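Local coordinates for protein epsin-1 (Saccharomyces cerevisiae, PDB 5LOZ) that binds phosphoinositide-rich membranes through its ENTH domain, also binds clathrin and ubiquitin, and is required for endocytosis and for actin localization, at residues V66-I71 with T117-D122. Numbering follows the deposited sequence.
Sequences VIDYLI and TALLSD
In the alpha-alpha superhelix of the ENTH domain, I71 near the end of helix 57-73 meets L119 and L120 in the last turn of helix 106-121. The two segments run nearly parallel, at 20°, with axes 11.3 Å apart, a gap that long aliphatic side chains have to bridge. I71 does most of this with one methyl: its CD1 lies 3.7 Å from CD2 of L119 and 3.8 Å from CD2 of L120. With chi1 at 71°, CG1 is flanked by both the backbone N and the carbonyl carbon, and the unbranched CG1-CD1 arm gives isoleucine the length to reach the two leucines. The side chains of I71 and L119 run alongside in opposing senses, while that of L120 lies across I71. Two successive leucines suit this place because their branched ends receive the methyl together, and C82 of helix 76-84 touches both I71 and L120. At the border of the patch, D68 OD1 comes no nearer than 4.2 Å to L119 CD2; partly exposed, this aspartate can keep its charge there, and its OD2 forms a salt bridge with R72 of its own helix. With no hydrogen bond between the segments, their contact rests on dispersion and the burial of 147 Å² of surface, both sides summed, nearly all of it from I71, L119 and L120: apolar packing without a directional polar bond.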
loop_
_atom_site.group_PDB
_atom_site.type_symbol
_atom_site.label_atom_id
_atom_site.label_comp_id
_atom_site.label_asym_id
_atom_site.label_seq_id
_atom_site.Cartn_x
_atom_site.Cartn_y
_atom_site.Cartn_z
ATOM N N VAL A 66 -1.324 1.087 2.701
ATOM C CA VAL A 66 -2.462 0.408 2.147
ATOM C C VAL A 66 -2.056 -0.993 1.681
ATOM O O VAL A 66 -2.733 -1.980 2.030
ATOM C CB VAL A 66 -3.096 1.217 0.997
ATOM C CG1 VAL A 66 -4.185 0.449 0.338
ATOM C CG2 VAL A 66 -3.607 2.564 1.529
ATOM N N ILE A 67 -0.947 -1.100 0.918
ATOM C CA ILE A 67 -0.515 -2.429 0.439
ATOM C C ILE A 67 -0.254 -3.430 1.590
ATOM O O ILE A 67 -0.611 -4.610 1.516
ATOM C CB ILE A 67 0.659 -2.354 -0.526
ATOM C CG1 ILE A 67 0.283 -1.543 -1.757
ATOM C CG2 ILE A 67 1.139 -3.789 -0.902
ATOM C CD1 ILE A 67 1.409 -1.211 -2.652
ATOM N N ASP A 68 0.367 -2.946 2.668
ATOM C CA ASP A 68 0.649 -3.770 3.837
ATOM C C ASP A 68 -0.653 -4.329 4.415
ATOM O O ASP A 68 -0.721 -5.546 4.714
ATOM C CB ASP A 68 1.450 -2.983 4.862
ATOM C CG ASP A 68 1.486 -3.655 6.212
ATOM O OD1 ASP A 68 2.278 -4.594 6.325
ATOM O OD2 ASP A 68 0.662 -3.299 7.110
ATOM N N TYR A 69 -1.665 -3.475 4.587
ATOM C CA TYR A 69 -2.939 -3.889 5.141
ATOM C C TYR A 69 -3.630 -4.909 4.211
ATOM O O TYR A 69 -4.238 -5.881 4.664
ATOM C CB TYR A 69 -3.855 -2.713 5.357
ATOM C CG TYR A 69 -4.989 -2.985 6.315
ATOM C CD1 TYR A 69 -4.809 -2.865 7.681
ATOM C CD2 TYR A 69 -6.242 -3.359 5.861
ATOM C CE1 TYR A 69 -5.832 -3.093 8.575
ATOM C CE2 TYR A 69 -7.292 -3.596 6.757
ATOM C CZ TYR A 69 -7.071 -3.465 8.123
ATOM O OH TYR A 69 -8.043 -3.677 9.079
ATOM N N LEU A 70 -3.518 -4.672 2.909
ATOM C CA LEU A 70 -4.169 -5.483 1.922
ATOM C C LEU A 70 -3.631 -6.917 1.903
ATOM O O LEU A 70 -4.397 -7.857 1.721
ATOM C CB LEU A 70 -4.012 -4.868 0.530
ATOM C CG LEU A 70 -4.877 -3.672 0.155
ATOM C CD1 LEU A 70 -4.692 -3.254 -1.305
ATOM C CD2 LEU A 70 -6.354 -3.994 0.445
ATOM N N ILE A 71 -2.322 -7.079 2.029
ATOM C CA ILE A 71 -1.737 -8.423 2.005
ATOM C C ILE A 71 -1.996 -9.149 3.324
ATOM O O ILE A 71 -1.970 -10.366 3.375
ATOM C CB ILE A 71 -0.229 -8.456 1.597
ATOM C CG1 ILE A 71 0.677 -7.876 2.682
ATOM C CG2 ILE A 71 -0.002 -7.766 0.212
ATOM C CD1 ILE A 71 2.150 -8.177 2.491
ATOM N N THR A 117 8.528 -5.926 2.057
ATOM C CA THR A 117 9.364 -6.941 1.429
ATOM C C THR A 117 9.840 -8.028 2.375
ATOM O O THR A 117 9.903 -9.225 1.997
ATOM C CB THR A 117 10.604 -6.311 0.690
ATOM O OG1 THR A 117 11.457 -5.671 1.632
ATOM C CG2 THR A 117 10.154 -5.281 -0.350
ATOM N N ALA A 118 10.146 -7.663 3.618
ATOM C CA ALA A 118 10.458 -8.650 4.634
ATOM C C ALA A 118 9.254 -9.591 4.857
ATOM O O ALA A 118 9.424 -10.849 4.925
ATOM C CB ALA A 118 10.866 -8.010 5.953
ATOM N N LEU A 119 8.048 -9.020 4.982
ATOM C CA LEU A 119 6.869 -9.813 5.164
ATOM C C LEU A 119 6.605 -10.741 3.967
ATOM O O LEU A 119 6.219 -11.909 4.148
ATOM C CB LEU A 119 5.655 -8.951 5.450
ATOM C CG LEU A 119 4.323 -9.669 5.714
ATOM C CD1 LEU A 119 4.467 -10.692 6.898
ATOM C CD2 LEU A 119 3.147 -8.655 6.028
ATOM N N LEU A 120 6.785 -10.215 2.766
ATOM C CA LEU A 120 6.597 -10.982 1.538
ATOM C C LEU A 120 7.609 -12.124 1.356
ATOM O O LEU A 120 7.334 -13.080 0.618
ATOM C CB LEU A 120 6.629 -10.074 0.299
ATOM C CG LEU A 120 5.401 -9.169 0.124
ATOM C CD1 LEU A 120 5.654 -8.125 -0.980
ATOM C CD2 LEU A 120 4.155 -10.060 -0.201
ATOM N N SER A 121 8.741 -12.018 2.027
ATOM C CA SER A 121 9.738 -13.087 2.053
ATOM C C SER A 121 9.450 -14.123 3.129
ATOM O O SER A 121 9.925 -15.264 3.049
ATOM C CB SER A 121 11.152 -12.530 2.220
ATOM O OG SER A 121 11.605 -11.869 1.031
ATOM N N ASP A 122 8.665 -13.741 4.135
ATOM C CA ASP A 122 8.420 -14.559 5.300
ATOM C C ASP A 122 7.077 -15.253 5.188
ATOM O O ASP A 122 6.093 -14.864 5.851
ATOM C CB ASP A 122 8.519 -13.676 6.561
ATOM C CG ASP A 122 8.622 -14.497 7.874
ATOM O OD1 ASP A 122 8.325 -15.707 7.897
ATOM O OD2 ASP A 122 8.968 -13.900 8.899
#